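Local coordinates for hypothetical protein (Bacteroides thetaiotaomicron, PDB 2OMK) that probably transfers a pyrophosphate group from ATP to thiamine, making thiamine diphosphate, as other thiamine pyrophosphokinases do, at residues I181-E192 with F217-V227. The protein carries 1 engineered substitution. Numbering follows the deposited sequence.
Sequences IINFGAKGLKAE and FTIHCTGEYLV
Two antiparallel strand pairs, 181-183 with 224-227 and 189-192 with 217-221, lie in two different sheets of the thiamine pyrophosphokinase substrate-binding domain, linked by corners; the N-to-C directions of these short strands run 154° and 160° apart. Ile182 and Leu226 exchange reciprocal backbone bonds, N to O 2.8 Å each way. Both segments turn a corner, near Phe184-Gly185 and Thr222-Gly223, and a beta bulge between Lys187 and Lys190 shifts the register by one. At the corner a CB on Gly223 would clash with Ala186 CA, and Ala186 N, 2.8 Å from Asn183 OD1, closes an Asx motif. Between the sheets, as in a beta sandwich, Ile181 and Ile219 meet tip to tip, CD1 to CD1 at 3.7 Å. Leu189 CD2 packs 3.6 Å from Cys221 CB, while Ala186 CB lies 3.7 Å from Cys221 SG. On the other side of the 217-221 strand, His220 NE2 donates to the syn lone pair of Glu192 OE1 at 2.6 Å, nearly in the ring plane; Glu192 reaches it with its chain turned about CB-CG (chi2 88°). An alanine in place of His220 would probably leave this carboxylate without its imidazole donor and Thr218 CG2 without the ring face it lies over. Phe184 CE1 packs 3.7 Å from Leu226 CB, and the Phe184 ring also meets Trp204 of the second subunit.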
ATOM      1  N   ILE A 181      -9.674  -6.204   6.523  1.00 10.75           N
ATOM      2  CA  ILE A 181      -9.767  -7.438   5.763  1.00 10.44           C
ATOM      3  C   ILE A 181      -9.838  -7.076   4.284  1.00 10.99           C
ATOM      4  O   ILE A 181     -10.700  -6.296   3.871  1.00 10.59           O
ATOM      5  CB  ILE A 181     -11.012  -8.262   6.184  1.00 10.60           C
ATOM      6  CG1 ILE A 181     -10.897  -8.664   7.658  1.00 10.88           C
ATOM      7  CG2 ILE A 181     -11.204  -9.488   5.264  1.00 11.06           C
ATOM      8  CD1 ILE A 181     -12.211  -8.964   8.321  1.00 14.86           C
ATOM      9  N   ILE A 182      -8.907  -7.617   3.508  1.00 11.43           N
ATOM     10  CA  ILE A 182      -8.882  -7.405   2.061  1.00 13.27           C
ATOM     11  C   ILE A 182      -9.182  -8.726   1.384  1.00 13.06           C
ATOM     12  O   ILE A 182      -8.510  -9.735   1.633  1.00 12.05           O
ATOM     13  CB  ILE A 182      -7.516  -6.868   1.539  1.00 13.38           C
ATOM     14  CG1 ILE A 182      -6.966  -5.719   2.408  1.00 17.20           C
ATOM     15  CG2 ILE A 182      -7.643  -6.453   0.053  1.00 14.52           C
ATOM     16  CD1 ILE A 182      -7.846  -4.479   2.476  1.00 18.10           C
ATOM     17  N   ASN A 183     -10.198  -8.719   0.530  1.00 13.22           N
ATOM     18  CA  ASN A 183     -10.675  -9.940  -0.083  1.00 15.02           C
ATOM     19  C   ASN A 183      -9.917 -10.292  -1.354  1.00 14.84           C
ATOM     20  O   ASN A 183      -9.668  -9.442  -2.211  1.00 15.32           O
ATOM     21  CB  ASN A 183     -12.182  -9.865  -0.348  1.00 14.97           C
ATOM     22  CG  ASN A 183     -12.811 -11.240  -0.525  1.00 18.53           C
ATOM     23  OD1 ASN A 183     -12.185 -12.273  -0.250  1.00 19.46           O
ATOM     24  ND2 ASN A 183     -14.059 -11.262  -0.971  1.00 19.04           N
ATOM     25  N   PHE A 184      -9.521 -11.555  -1.444  1.00 15.66           N
ATOM     26  CA  PHE A 184      -8.860 -12.073  -2.627  1.00 17.15           C
ATOM     27  C   PHE A 184      -9.663 -13.252  -3.179  1.00 18.39           C
ATOM     28  O   PHE A 184      -9.129 -14.329  -3.428  1.00 19.19           O
ATOM     29  CB  PHE A 184      -7.397 -12.436  -2.315  1.00 17.41           C
ATOM     30  CG  PHE A 184      -6.497 -11.234  -2.179  1.00 17.86           C
ATOM     31  CD1 PHE A 184      -6.428 -10.529  -0.979  1.00 17.68           C
ATOM     32  CD2 PHE A 184      -5.730 -10.796  -3.255  1.00 19.12           C
ATOM     33  CE1 PHE A 184      -5.610  -9.408  -0.850  1.00 18.95           C
ATOM     34  CE2 PHE A 184      -4.899  -9.673  -3.128  1.00 21.21           C
ATOM     35  CZ  PHE A 184      -4.841  -8.980  -1.923  1.00 19.38           C
ATOM     36  N   GLY A 185     -10.963 -13.029  -3.342  1.00 19.52           N
ATOM     37  CA  GLY A 185     -11.848 -14.019  -3.959  1.00 20.86           C
ATOM     38  C   GLY A 185     -12.556 -14.952  -2.992  1.00 21.41           C
ATOM     39  O   GLY A 185     -13.205 -15.917  -3.419  1.00 21.84           O
ATOM     40  N   ALA A 186     -12.440 -14.677  -1.694  1.00 20.80           N
ATOM     41  CA  ALA A 186     -13.115 -15.494  -0.689  1.00 21.09           C
ATOM     42  C   ALA A 186     -14.624 -15.245  -0.713  1.00 21.34           C
ATOM     43  O   ALA A 186     -15.088 -14.170  -1.111  1.00 21.26           O
ATOM     44  CB  ALA A 186     -12.540 -15.253   0.692  1.00 21.67           C
ATOM     45  N   LYS A 187     -15.378 -16.258  -0.310  1.00 21.52           N
ATOM     46  CA  LYS A 187     -16.835 -16.201  -0.339  1.00 22.26           C
ATOM     47  C   LYS A 187     -17.415 -16.691   0.979  1.00 21.41           C
ATOM     48  O   LYS A 187     -16.831 -17.554   1.638  1.00 21.54           O
ATOM     49  CB  LYS A 187     -17.384 -17.027  -1.509  1.00 23.20           C
ATOM     50  CG  LYS A 187     -17.213 -16.370  -2.873  1.00 26.19           C
ATOM     51  CD  LYS A 187     -17.979 -17.124  -3.948  1.00 32.35           C
ATOM     52  CE  LYS A 187     -18.263 -16.237  -5.154  1.00 35.67           C
ATOM     53  NZ  LYS A 187     -19.193 -16.887  -6.128  1.00 38.57           N
ATOM     54  N   GLY A 188     -18.562 -16.124   1.353  1.00 20.28           N
ATOM     55  CA  GLY A 188     -19.237 -16.455   2.599  1.00 19.84           C
ATOM     56  C   GLY A 188     -18.577 -15.860   3.833  1.00 19.24           C
ATOM     57  O   GLY A 188     -18.615 -16.459   4.911  1.00 18.37           O
ATOM     58  N   LEU A 189     -17.973 -14.682   3.680  1.00 19.07           N
ATOM     59  CA  LEU A 189     -17.252 -14.050   4.788  1.00 19.16           C
ATOM     60  C   LEU A 189     -18.184 -13.723   5.941  1.00 19.14           C
ATOM     61  O   LEU A 189     -19.189 -13.026   5.770  1.00 19.36           O
ATOM     62  CB  LEU A 189     -16.494 -12.791   4.331  1.00 19.50           C
ATOM     63  CG  LEU A 189     -15.136 -13.000   3.647  1.00 19.13           C
ATOM     64  CD1 LEU A 189     -14.670 -11.730   2.948  1.00 20.62           C
ATOM     65  CD2 LEU A 189     -14.055 -13.477   4.627  1.00 20.43           C
ATOM     66  N   LYS A 190     -17.849 -14.258   7.111  1.00 19.33           N
ATOM     67  CA  LYS A 190     -18.535 -13.918   8.351  1.00 20.23           C
ATOM     68  C   LYS A 190     -17.561 -14.048   9.505  1.00 19.08           C
ATOM     69  O   LYS A 190     -16.607 -14.836   9.453  1.00 19.50           O
ATOM     70  CB  LYS A 190     -19.768 -14.801   8.584  1.00 20.08           C
ATOM     71  CG  LYS A 190     -19.481 -16.276   8.804  1.00 22.16           C
ATOM     72  CD  LYS A 190     -20.769 -17.055   9.079  1.00 24.20           C
ATOM     73  CE  LYS A 190     -20.493 -18.540   9.323  1.00 29.32           C
ATOM     74  NZ  LYS A 190     -21.760 -19.329   9.427  1.00 33.33           N
ATOM     75  N   ALA A 191     -17.806 -13.275  10.548  1.00 17.56           N
ATOM     76  CA  ALA A 191     -16.902 -13.246  11.675  1.00 17.66           C
ATOM     77  C   ALA A 191     -17.639 -13.205  12.997  1.00 17.13           C
ATOM     78  O   ALA A 191     -18.797 -12.762  13.072  1.00 17.61           O
ATOM     79  CB  ALA A 191     -15.963 -12.052  11.556  1.00 17.45           C
ATOM     80  N   GLU A 192     -16.946 -13.687  14.027  1.00 16.89           N
ATOM     81  CA  GLU A 192     -17.313 -13.478  15.413  1.00 17.09           C
ATOM     82  C   GLU A 192     -16.161 -12.705  16.044  1.00 16.72           C
ATOM     83  O   GLU A 192     -14.991 -12.993  15.768  1.00 16.24           O
ATOM     84  CB  GLU A 192     -17.485 -14.810  16.143  1.00 18.34           C
ATOM     85  CG  GLU A 192     -18.673 -15.644  15.670  1.00 20.87           C
ATOM     86  CD  GLU A 192     -18.324 -16.558  14.513  1.00 25.73           C
ATOM     87  OE1 GLU A 192     -17.332 -17.312  14.623  1.00 29.26           O
ATOM     88  OE2 GLU A 192     -19.047 -16.526  13.491  1.00 28.62           O
ATOM     89  N   PHE A 217     -10.776 -13.130  17.704  1.00 15.61           N
ATOM     90  CA  PHE A 217     -11.836 -13.123  16.694  1.00 14.59           C
ATOM     91  C   PHE A 217     -11.609 -14.231  15.685  1.00 14.85           C
ATOM     92  O   PHE A 217     -10.493 -14.727  15.544  1.00 14.29           O
ATOM     93  CB  PHE A 217     -12.002 -11.741  16.025  1.00 14.36           C
ATOM     94  CG  PHE A 217     -10.816 -11.294  15.201  1.00 13.37           C
ATOM     95  CD1 PHE A 217     -10.763 -11.567  13.835  1.00 13.89           C
ATOM     96  CD2 PHE A 217      -9.785 -10.554  15.779  1.00 12.82           C
ATOM     97  CE1 PHE A 217      -9.683 -11.144  13.055  1.00 12.56           C
ATOM     98  CE2 PHE A 217      -8.696 -10.118  15.007  1.00 12.71           C
ATOM     99  CZ  PHE A 217      -8.647 -10.422  13.643  1.00 12.33           C
ATOM    100  N   THR A 218     -12.676 -14.637  15.003  1.00 14.27           N
ATOM    101  CA  THR A 218     -12.591 -15.716  14.029  1.00 15.02           C
ATOM    102  C   THR A 218     -13.290 -15.295  12.753  1.00 14.86           C
ATOM    103  O   THR A 218     -14.416 -14.801  12.793  1.00 15.04           O
ATOM    104  CB  THR A 218     -13.218 -17.031  14.567  1.00 15.44           C
ATOM    105  OG1 THR A 218     -12.525 -17.455  15.750  1.00 18.04           O
ATOM    106  CG2 THR A 218     -13.151 -18.142  13.521  1.00 15.55           C
ATOM    107  N   ILE A 219     -12.607 -15.485  11.627  1.00 14.37           N
ATOM    108  CA  ILE A 219     -13.179 -15.211  10.312  1.00 15.04           C
ATOM    109  C   ILE A 219     -13.436 -16.547   9.633  1.00 15.54           C
ATOM    110  O   ILE A 219     -12.564 -17.422   9.627  1.00 15.30           O
ATOM    111  CB  ILE A 219     -12.242 -14.330   9.434  1.00 14.88           C
ATOM    112  CG1 ILE A 219     -12.007 -12.963  10.101  1.00 14.14           C
ATOM    113  CG2 ILE A 219     -12.810 -14.180   7.995  1.00 14.06           C
ATOM    114  CD1 ILE A 219     -10.868 -12.170   9.496  1.00 15.34           C
ATOM    115  N   HIS A 220     -14.651 -16.703   9.103  1.00 16.38           N
ATOM    116  CA  HIS A 220     -15.056 -17.905   8.373  1.00 17.52           C
ATOM    117  C   HIS A 220     -15.301 -17.555   6.918  1.00 17.74           C
ATOM    118  O   HIS A 220     -15.896 -16.516   6.614  1.00 17.77           O
ATOM    119  CB  HIS A 220     -16.360 -18.487   8.930  1.00 18.23           C
ATOM    120  CG  HIS A 220     -16.343 -18.742  10.405  1.00 20.33           C
ATOM    121  ND1 HIS A 220     -15.962 -19.952  10.946  1.00 23.51           N
ATOM    122  CD2 HIS A 220     -16.688 -17.953  11.449  1.00 22.09           C
ATOM    123  CE1 HIS A 220     -16.064 -19.892  12.263  1.00 24.67           C
ATOM    124  NE2 HIS A 220     -16.501 -18.690  12.593  1.00 23.96           N
ATOM    125  N   CYS A 221     -14.867 -18.438   6.027  1.00 18.38           N
ATOM    126  CA  CYS A 221     -15.141 -18.308   4.595  1.00 19.43           C
ATOM    127  C   CYS A 221     -14.552 -19.478   3.832  1.00 18.97           C
ATOM    128  O   CYS A 221     -13.952 -20.384   4.418  1.00 19.43           O
ATOM    129  CB  CYS A 221     -14.543 -17.010   4.037  1.00 19.75           C
ATOM    130  SG  CYS A 221     -12.733 -17.017   3.986  1.00 21.95           S
ATOM    131  N   THR A 222     -14.737 -19.443   2.518  1.00 18.96           N
ATOM    132  CA  THR A 222     -14.001 -20.292   1.600  1.00 18.94           C
ATOM    133  C   THR A 222     -13.240 -19.389   0.652  1.00 18.69           C
ATOM    134  O   THR A 222     -13.830 -18.537  -0.003  1.00 18.91           O
ATOM    135  CB  THR A 222     -14.942 -21.200   0.780  1.00 18.99           C
ATOM    136  OG1 THR A 222     -15.763 -21.954   1.676  1.00 21.72           O
ATOM    137  CG2 THR A 222     -14.140 -22.158  -0.094  1.00 19.78           C
ATOM    138  N   GLY A 223     -11.928 -19.575   0.584  1.00 18.95           N
ATOM    139  CA  GLY A 223     -11.107 -18.800  -0.328  1.00 17.68           C
ATOM    140  C   GLY A 223     -10.058 -17.992   0.407  1.00 17.19           C
ATOM    141  O   GLY A 223      -9.854 -18.161   1.612  1.00 17.78           O
ATOM    142  N   GLU A 224      -9.409 -17.106  -0.333  1.00 15.89           N
ATOM    143  CA  GLU A 224      -8.211 -16.423   0.144  1.00 15.44           C
ATOM    144  C   GLU A 224      -8.510 -14.979   0.481  1.00 13.55           C
ATOM    145  O   GLU A 224      -9.314 -14.324  -0.183  1.00 13.99           O
ATOM    146  CB  GLU A 224      -7.111 -16.500  -0.920  1.00 16.33           C
ATOM    147  CG  GLU A 224      -6.341 -17.832  -0.930  1.00 20.28           C
ATOM    148  CD  GLU A 224      -7.018 -18.928  -1.736  1.00 25.55           C
ATOM    149  OE1 GLU A 224      -7.355 -18.689  -2.917  1.00 27.71           O
ATOM    150  OE2 GLU A 224      -7.193 -20.042  -1.193  1.00 27.90           O
ATOM    151  N   TYR A 225      -7.862 -14.488   1.528  1.00 12.10           N
ATOM    152  CA  TYR A 225      -7.972 -13.089   1.890  1.00 11.71           C
ATOM    153  C   TYR A 225      -6.733 -12.667   2.644  1.00 11.17           C
ATOM    154  O   TYR A 225      -5.851 -13.478   2.928  1.00 11.63           O
ATOM    155  CB  TYR A 225      -9.234 -12.817   2.721  1.00 12.30           C
ATOM    156  CG  TYR A 225      -9.414 -13.685   3.953  1.00 11.16           C
ATOM    157  CD1 TYR A 225      -9.234 -13.162   5.234  1.00 12.31           C
ATOM    158  CD2 TYR A 225      -9.780 -15.031   3.836  1.00 13.48           C
ATOM    159  CE1 TYR A 225      -9.415 -13.959   6.370  1.00 12.16           C
ATOM    160  CE2 TYR A 225      -9.958 -15.826   4.958  1.00 12.67           C
ATOM    161  CZ  TYR A 225      -9.790 -15.287   6.221  1.00 12.79           C
ATOM    162  OH  TYR A 225      -9.974 -16.091   7.326  1.00 12.89           O
ATOM    163  N   LEU A 226      -6.677 -11.386   2.954  1.00 10.90           N
ATOM    164  CA  LEU A 226      -5.546 -10.819   3.651  1.00 10.97           C
ATOM    165  C   LEU A 226      -6.085 -10.051   4.854  1.00 10.08           C
ATOM    166  O   LEU A 226      -7.092  -9.339   4.744  1.00 11.03           O
ATOM    167  CB  LEU A 226      -4.828  -9.890   2.688  1.00 12.06           C
ATOM    168  CG  LEU A 226      -3.495  -9.220   2.973  1.00 15.21           C
ATOM    169  CD1 LEU A 226      -2.388 -10.247   3.152  1.00 17.24           C
ATOM    170  CD2 LEU A 226      -3.208  -8.336   1.780  1.00 16.35           C
ATOM    171  N   VAL A 227      -5.431 -10.214   5.998  1.00 10.10           N
ATOM    172  CA  VAL A 227      -5.784  -9.479   7.212  1.00  9.84           C
ATOM    173  C   VAL A 227      -4.636  -8.531   7.566  1.00  9.69           C
ATOM    174  O   VAL A 227      -3.474  -8.937   7.559  1.00  8.57           O
ATOM    175  CB  VAL A 227      -6.107 -10.431   8.396  1.00 10.89           C
ATOM    176  CG1 VAL A 227      -6.355  -9.654   9.685  1.00 11.75           C
ATOM    177  CG2 VAL A 227      -7.341 -11.294   8.066  1.00 10.50           C
TER
HETATM  178  O   HOH W   1      -9.850 -16.989  -3.048  1.00 25.19           O
HETATM  179  O   HOH W   2     -14.153 -18.756  -2.844  1.00 34.23           O
HETATM  180  O   HOH W   3     -17.913 -20.621   2.716  0.50 22.75           O